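Local coordinates for fatty acid-binding protein TM_1468 (Thermotoga maritima, PDB 1VPV) that binds long-chain fatty acids such as palmitate and may take part in lipid transport or fatty acid metabolism, at residues A[160-163]-A[164-168]; A[235-238]-A[239-242]; A[282-285]-A[286-290]. All coordinates share one frame; numbering follows the deposited sequence.

Contact 1: residues A[160-163]-A[164-168]; sequences KLDE and RMKNK
Lys160 meets Arg164 one turn further along helix 154-166. The helix ends in a Schellman motif, with Lys168 at positive phi. Lys160 O accepts the N-H of Arg164 at 2.9 Å. The aliphatic parts of the two side chains cross, with Lys160 CD 4.1 Å from Arg164 CD. Bends at chi2 and chi4 carry Lys160 NZ to Glu163 OE1, a 3.0 Å salt bridge. The ammonium comes from the syn side but lies 32° out of the carboxylate plane. The end of Arg164 leads away and pairs with Asp169 and with Glu294. The Glu294 bridge links the helix end to strand 289-295.

Leu161 is buried. Leu161 O accepts the N-H of Met165 at 2.8 Å in a nearly straight bond (170°). Met165 is a selenomethionine, and its CE ends 4.5 Å from Leu161 CB. It also packs on Pro140 and Phe170.

Asp162 holds CG anti to the backbone N (chi1 -162°), and its carboxylate comes up beside Lys166. The Lys166 chain crosses it obliquely. Lys166 NZ reaches the syn lone pair of Asp162 OD2 at 2.8 Å, and Asp162 O takes the backbone N-H of the same lysine. Both ends of Lys166 are thus tied to one residue.

At Glu163 the carbonyl makes the last such backbone bond of the four: Asn167 N lies 3.0 Å from Glu163 O.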
loop_
_atom_site.group_PDB
_atom_site.type_symbol
_atom_site.label_atom_id
_atom_site.label_comp_id
_atom_site.label_asym_id
_atom_site.label_seq_id
_atom_site.Cartn_x
_atom_site.Cartn_y
_atom_site.Cartn_z
ATOM N N LYS A 160 -16.916 3.532 -10.222
ATOM C CA LYS A 160 -15.798 3.089 -11.072
ATOM C C LYS A 160 -14.702 2.352 -10.310
ATOM O O LYS A 160 -14.234 1.318 -10.786
ATOM C CB LYS A 160 -15.171 4.227 -11.893
ATOM C CG LYS A 160 -15.323 4.066 -13.399
ATOM C CD LYS A 160 -14.513 2.905 -13.972
ATOM C CE LYS A 160 -14.737 2.748 -15.511
ATOM N NZ LYS A 160 -16.109 2.329 -15.844
ATOM N N LEU A 161 -14.282 2.862 -9.155
ATOM C CA LEU A 161 -13.324 2.112 -8.295
ATOM C C LEU A 161 -13.839 0.724 -8.016
ATOM O O LEU A 161 -13.091 -0.252 -8.128
ATOM C CB LEU A 161 -13.087 2.785 -6.954
ATOM C CG LEU A 161 -12.517 4.204 -6.945
ATOM C CD1 LEU A 161 -12.251 4.581 -5.501
ATOM C CD2 LEU A 161 -11.241 4.362 -7.782
ATOM N N ASP A 162 -15.118 0.618 -7.655
ATOM C CA ASP A 162 -15.682 -0.703 -7.361
ATOM C C ASP A 162 -15.583 -1.628 -8.578
ATOM O O ASP A 162 -15.147 -2.770 -8.453
ATOM C CB ASP A 162 -17.140 -0.599 -6.892
ATOM C CG ASP A 162 -17.619 -1.863 -6.180
ATOM O OD1 ASP A 162 -17.032 -2.211 -5.130
ATOM O OD2 ASP A 162 -18.583 -2.509 -6.663
ATOM N N GLU A 163 -15.989 -1.147 -9.752
ATOM C CA GLU A 163 -15.907 -1.975 -10.942
ATOM C C GLU A 163 -14.477 -2.438 -11.191
ATOM O O GLU A 163 -14.240 -3.593 -11.479
ATOM C CB GLU A 163 -16.378 -1.231 -12.182
ATOM C CG GLU A 163 -17.827 -0.900 -12.205
ATOM C CD GLU A 163 -18.144 0.267 -13.138
ATOM O OE1 GLU A 163 -17.584 0.295 -14.273
ATOM O OE2 GLU A 163 -18.946 1.144 -12.724
ATOM N N ARG A 164 -13.523 -1.527 -11.104
ATOM C CA ARG A 164 -12.151 -1.872 -11.402
ATOM C C ARG A 164 -11.503 -2.798 -10.380
ATOM O O ARG A 164 -10.833 -3.768 -10.772
ATOM C CB ARG A 164 -11.340 -0.611 -11.687
ATOM C CG ARG A 164 -11.792 -0.039 -13.038
ATOM C CD ARG A 164 -10.924 1.010 -13.581
ATOM N NE ARG A 164 -9.579 0.517 -13.791
ATOM C CZ ARG A 164 -8.509 1.290 -13.909
ATOM N NH1 ARG A 164 -8.611 2.618 -13.870
ATOM N NH2 ARG A 164 -7.339 0.720 -14.095
HETATM N N MSE A 165 -11.754 -2.544 -9.096
HETATM C CA MSE A 165 -11.376 -3.465 -8.030
HETATM C C MSE A 165 -11.986 -4.826 -8.245
HETATM O O MSE A 165 -11.314 -5.817 -8.066
HETATM C CB MSE A 165 -11.795 -2.947 -6.661
HETATM C CG MSE A 165 -10.788 -1.964 -6.065
HETATM SE SE MSE A 165 -11.571 -0.795 -4.641
HETATM C CE MSE A 165 -10.069 0.632 -4.460
ATOM N N LYS A 166 -13.255 -4.886 -8.626
ATOM C CA LYS A 166 -13.881 -6.181 -8.831
ATOM C C LYS A 166 -13.360 -6.928 -10.070
ATOM O O LYS A 166 -13.417 -8.161 -10.110
ATOM C CB LYS A 166 -15.404 -6.078 -8.843
ATOM C CG LYS A 166 -15.940 -6.058 -7.422
ATOM C CD LYS A 166 -17.427 -5.763 -7.371
ATOM C CE LYS A 166 -17.884 -5.530 -5.925
ATOM N NZ LYS A 166 -19.318 -5.130 -5.917
ATOM N N ASN A 167 -12.876 -6.184 -11.063
ATOM C CA ASN A 167 -12.092 -6.745 -12.161
ATOM C C ASN A 167 -10.629 -7.034 -11.775
ATOM O O ASN A 167 -9.859 -7.501 -12.599
ATOM C CB ASN A 167 -12.114 -5.797 -13.367
ATOM C CG ASN A 167 -13.220 -6.114 -14.346
ATOM O OD1 ASN A 167 -13.300 -7.225 -14.891
ATOM N ND2 ASN A 167 -14.068 -5.136 -14.601
ATOM N N LYS A 168 -10.223 -6.727 -10.550
ATOM C CA LYS A 168 -8.846 -7.019 -10.118
ATOM C C LYS A 168 -7.820 -6.237 -10.955
ATOM O O LYS A 168 -6.748 -6.766 -11.308
ATOM C CB LYS A 168 -8.532 -8.539 -10.193
ATOM C CG LYS A 168 -9.624 -9.512 -9.662
#

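Contact 2: residues A[235-238]-A[239-242]; sequences DTPE and GSKL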
loop_
_atom_site.group_PDB
_atom_site.type_symbol
_atom_site.label_atom_id
_atom_site.label_comp_id
_atom_site.label_asym_id
_atom_site.label_seq_id
_atom_site.Cartn_x
_atom_site.Cartn_y
_atom_site.Cartn_z
ATOM N N ASP A 235 -3.644 -13.633 -14.841
ATOM C CA ASP A 235 -4.889 -12.989 -15.330
ATOM C C ASP A 235 -4.717 -11.770 -16.238
ATOM O O ASP A 235 -5.711 -11.140 -16.609
ATOM C CB ASP A 235 -5.806 -12.606 -14.156
ATOM C CG ASP A 235 -5.333 -11.356 -13.419
ATOM O OD1 ASP A 235 -4.096 -11.152 -13.313
ATOM O OD2 ASP A 235 -6.211 -10.585 -12.942
ATOM N N THR A 236 -3.480 -11.455 -16.611
ATOM C CA THR A 236 -3.156 -10.241 -17.364
ATOM C C THR A 236 -2.109 -10.616 -18.416
ATOM O O THR A 236 -0.926 -10.727 -18.112
ATOM C CB THR A 236 -2.635 -9.133 -16.399
ATOM O OG1 THR A 236 -3.588 -8.945 -15.344
ATOM C CG2 THR A 236 -2.430 -7.781 -17.110
ATOM N N PRO A 237 -2.551 -10.848 -19.667
ATOM C CA PRO A 237 -1.605 -11.358 -20.696
ATOM C C PRO A 237 -0.382 -10.479 -20.932
ATOM O O PRO A 237 -0.465 -9.283 -20.801
ATOM C CB PRO A 237 -2.452 -11.435 -21.986
ATOM C CG PRO A 237 -3.924 -11.324 -21.530
ATOM C CD PRO A 237 -3.925 -10.642 -20.170
ATOM N N GLU A 238 0.739 -11.076 -21.294
ATOM C CA GLU A 238 1.924 -10.306 -21.642
ATOM C C GLU A 238 1.602 -9.236 -22.711
ATOM O O GLU A 238 0.804 -9.451 -23.618
ATOM C CB GLU A 238 3.091 -11.233 -22.067
ATOM C CG GLU A 238 4.110 -10.559 -23.042
ATOM C CD GLU A 238 5.482 -11.247 -23.133
ATOM O OE1 GLU A 238 5.817 -12.083 -22.249
ATOM O OE2 GLU A 238 6.218 -10.917 -24.099
ATOM N N GLY A 239 2.219 -8.072 -22.574
ATOM C CA GLY A 239 1.955 -6.946 -23.463
ATOM C C GLY A 239 0.749 -6.093 -23.081
ATOM O O GLY A 239 0.327 -5.255 -23.860
ATOM N N SER A 240 0.167 -6.318 -21.904
ATOM C CA SER A 240 -0.905 -5.445 -21.407
ATOM C C SER A 240 -0.347 -4.069 -20.967
ATOM O O SER A 240 0.823 -3.919 -20.669
ATOM C CB SER A 240 -1.670 -6.136 -20.259
ATOM O OG SER A 240 -2.335 -7.311 -20.728
ATOM N N LYS A 241 -1.203 -3.063 -20.964
ATOM C CA LYS A 241 -0.829 -1.724 -20.530
ATOM C C LYS A 241 -0.952 -1.622 -19.021
ATOM O O LYS A 241 -2.032 -1.863 -18.477
ATOM C CB LYS A 241 -1.764 -0.690 -21.141
ATOM C CG LYS A 241 -1.241 0.100 -22.332
ATOM C CD LYS A 241 -1.932 1.495 -22.338
ATOM C CE LYS A 241 -1.819 2.204 -23.642
ATOM N NZ LYS A 241 -2.504 1.389 -24.666
ATOM N N LEU A 242 0.123 -1.213 -18.354
ATOM C CA LEU A 242 0.139 -1.156 -16.912
ATOM C C LEU A 242 0.618 0.198 -16.399
ATOM O O LEU A 242 1.389 0.870 -17.068
ATOM C CB LEU A 242 1.123 -2.191 -16.383
ATOM C CG LEU A 242 1.030 -3.672 -16.707
ATOM C CD1 LEU A 242 2.060 -4.383 -15.857
ATOM C CD2 LEU A 242 -0.389 -4.226 -16.432
#
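Pro237 and Ser240 face each other where the backbone doubles back between the two segments. Ser240 N lies 3.2 Å from Pro237 O, and at 135° this hydrogen bond is weak. Gly239 has positive phi (84°), where any CB would collide with Glu238 O. The backbone there thus calls for glycine. The side chain of Ser240 adds a shorter bond, from Ser240 OG to Pro237 O at 2.7 Å. It lies in the carbonyl plane, on a lone pair. With OG beside the backbone N (chi1 -64°), the hydroxyl and the N-H of Ser240 both reach Pro237 O. The backbone forms a type II beta turn from Pro237 to Ser240, and the hydroxyl bond reinforces its weak closure. The turn lies between helix 220-232 and strand 241-248. Ser240 OG also bonds Lys299 N near the C-terminus. With an alanine here, Pro237 O is likely to keep only the weak backbone bond within this turn, and Lys299 N would lose its hydroxyl partner. Thr236 supplies the apolar side. Thr236 CG2 packs 3.6 Å from Ser240 CB and, more loosely, 4.2 Å from Leu242 CD2. Thr236 OG1 makes a weak 3.0 Å bond to Asp235 OD1. The other oxygen, Asp235 OD2, pairs with Lys171 and Arg298.

Contact 3: residues A[282-285]-A[286-290]; sequences THVG and PGTVG. With PLM (palmitic acid), chain D.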
loop_
_atom_site.group_PDB
_atom_site.type_symbol
_atom_site.label_atom_id
_atom_site.label_comp_id
_atom_site.label_asym_id
_atom_site.label_seq_id
_atom_site.Cartn_x
_atom_site.Cartn_y
_atom_site.Cartn_z
ATOM N N THR A 282 7.567 -3.242 9.210
ATOM C CA THR A 282 7.543 -3.954 10.475
ATOM C C THR A 282 7.012 -5.346 10.229
ATOM O O THR A 282 7.529 -6.322 10.797
ATOM C CB THR A 282 6.711 -3.186 11.523
ATOM O OG1 THR A 282 7.474 -2.049 12.010
ATOM C CG2 THR A 282 6.319 -4.108 12.693
ATOM N N HIS A 283 6.023 -5.438 9.338
ATOM C CA HIS A 283 5.372 -6.703 9.033
ATOM C C HIS A 283 6.106 -7.515 7.989
ATOM O O HIS A 283 6.027 -8.732 8.047
ATOM C CB HIS A 283 3.941 -6.487 8.535
ATOM C CG HIS A 283 2.987 -6.192 9.621
ATOM N ND1 HIS A 283 2.233 -7.175 10.216
ATOM C CD2 HIS A 283 2.681 -5.032 10.250
ATOM C CE1 HIS A 283 1.503 -6.631 11.179
ATOM N NE2 HIS A 283 1.734 -5.328 11.197
ATOM N N VAL A 284 6.774 -6.876 7.023
ATOM C CA VAL A 284 7.353 -7.656 5.911
ATOM C C VAL A 284 8.804 -7.961 6.098
ATOM O O VAL A 284 9.299 -8.977 5.586
ATOM C CB VAL A 284 7.151 -7.033 4.486
ATOM C CG1 VAL A 284 5.698 -7.087 4.089
ATOM C CG2 VAL A 284 7.668 -5.629 4.405
ATOM N N GLY A 285 9.477 -7.071 6.825
ATOM C CA GLY A 285 10.900 -7.206 7.105
ATOM C C GLY A 285 11.750 -6.485 6.060
ATOM O O GLY A 285 11.358 -6.376 4.892
ATOM N N PRO A 286 12.924 -6.002 6.466
ATOM C CA PRO A 286 13.784 -5.287 5.537
ATOM C C PRO A 286 14.235 -6.240 4.457
ATOM O O PRO A 286 14.304 -7.444 4.717
ATOM C CB PRO A 286 14.996 -4.868 6.395
ATOM C CG PRO A 286 14.590 -5.074 7.810
ATOM C CD PRO A 286 13.514 -6.110 7.811
ATOM N N GLY A 287 14.530 -5.691 3.268
ATOM C CA GLY A 287 14.902 -6.481 2.099
ATOM C C GLY A 287 13.744 -6.674 1.129
ATOM O O GLY A 287 13.968 -6.883 -0.044
ATOM N N THR A 288 12.512 -6.550 1.616
ATOM C CA THR A 288 11.315 -6.849 0.835
ATOM C C THR A 288 11.189 -6.023 -0.466
ATOM O O THR A 288 11.548 -4.854 -0.506
ATOM C CB THR A 288 10.073 -6.648 1.717
ATOM O OG1 THR A 288 10.125 -7.577 2.820
ATOM C CG2 THR A 288 8.736 -6.835 0.916
ATOM N N VAL A 289 10.673 -6.655 -1.520
ATOM C CA VAL A 289 10.511 -6.030 -2.831
ATOM C C VAL A 289 9.161 -6.440 -3.445
ATOM O O VAL A 289 8.761 -7.612 -3.409
ATOM C CB VAL A 289 11.693 -6.432 -3.777
ATOM C CG1 VAL A 289 11.359 -6.225 -5.249
ATOM C CG2 VAL A 289 12.900 -5.650 -3.427
ATOM N N GLY A 290 8.446 -5.482 -4.008
ATOM C CA GLY A 290 7.166 -5.813 -4.587
ATOM C C GLY A 290 6.705 -4.769 -5.558
ATOM O O GLY A 290 7.405 -3.761 -5.786
HETATM C C1 PLM D . -2.468 -2.274 11.971
HETATM O O1 PLM D . -3.705 -2.013 12.035
HETATM O O2 PLM D . -1.776 -2.492 13.017
HETATM C C2 PLM D . -1.821 -2.293 10.605
HETATM C C3 PLM D . -1.607 -3.711 10.116
HETATM C C4 PLM D . -0.826 -3.699 8.808
HETATM C C5 PLM D . -0.560 -5.137 8.376
HETATM C C6 PLM D . 0.219 -5.213 7.088
HETATM C C7 PLM D . 0.430 -6.643 6.615
HETATM C C8 PLM D . 1.539 -6.717 5.569
HETATM C C9 PLM D . 1.075 -6.196 4.226
HETATM C CA PLM D . 2.192 -6.185 3.201
HETATM C CB PLM D . 1.656 -5.807 1.829
HETATM C CC PLM D . 2.808 -5.508 0.875
HETATM C CD PLM D . 2.325 -5.282 -0.573
HETATM C CE PLM D . 3.432 -4.770 -1.478
HETATM C CF PLM D . 3.018 -4.719 -2.940
HETATM C CG PLM D . 2.253 -3.441 -3.294
#
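Thr288 bonds back to Gly285 through both its hydroxyl and its backbone. Thr288 OG1 donates to Gly285 O at 2.7 Å, from a position tilted 21° out of the carbonyl plane. Thr288 N reaches the same Gly285 O at 3.5 Å, a weak bond. The backbone forms a type II beta turn from Gly285 to Thr288, and the hydroxyl supplies the shorter bond. The turn joins helix 278-284 to strand 289-295, an inner strand of the six-stranded sheet. Gly285 is the first residue past the helix and has positive phi. Gly287, inside the turn, also has positive phi. At both places a CB would be jammed against the preceding carbonyl O. Gly287 O is held from outside by Asn251 ND2.

Apolar packing runs alongside these bonds. Val284 and Thr288 cross at about a right angle. Val284 CG2 lies 3.7 Å from Thr288 CB. Val284 CG1 stands anti to the carbonyl carbon (chi1 -69°) and meets the lipid. CG2, between the backbone N and the carbonyl carbon, meets Thr288. Val284 also packs on Phe174 and Val176 of strand 170-176.

Contacts to palmitic acid come from the same segments. Val284 CG1 touches PLM CA at 3.7 Å. The imidazole of His283 lies flat against the lipid tail, with PLM C5 3.6 Å above the ring plane and over its centre, a CH-pi contact. At Gly290 a CB would lie 3.4 Å from PLM CF, near the far end of the tail.

Here the tail meets a valine methyl and the face of an imidazole, and makes no polar contact with these two side chains. His283 plays two parts. Its ring face packs on the tail. Its NE2 bonds Thr75 OG1, which in turn bonds the palmitate, and so is likely to help position that hydroxyl for the fatty acid.

In the fold
Contacts 1 and 2 are neighbours, with centres 17 Å apart. Lys168 CB packs 4.1 Å from Asp235 OD2, and Lys171 bonds both Lys168 O and Asp235. Contact 3 stands apart, its centre about 27 Å from that of contact 1 and 26 Å from that of contact 2. Contacts 2 and 3 lead into neighbouring strands of one sheet, 241-248 and 289-295. Arg164 of contact 1 reaches the far end of that second strand. Of the three, contact 3 touches the palmitate. The side chains of Met165 in contact 1 and Leu242 in contact 2 each lie about 13 Å from the lipid.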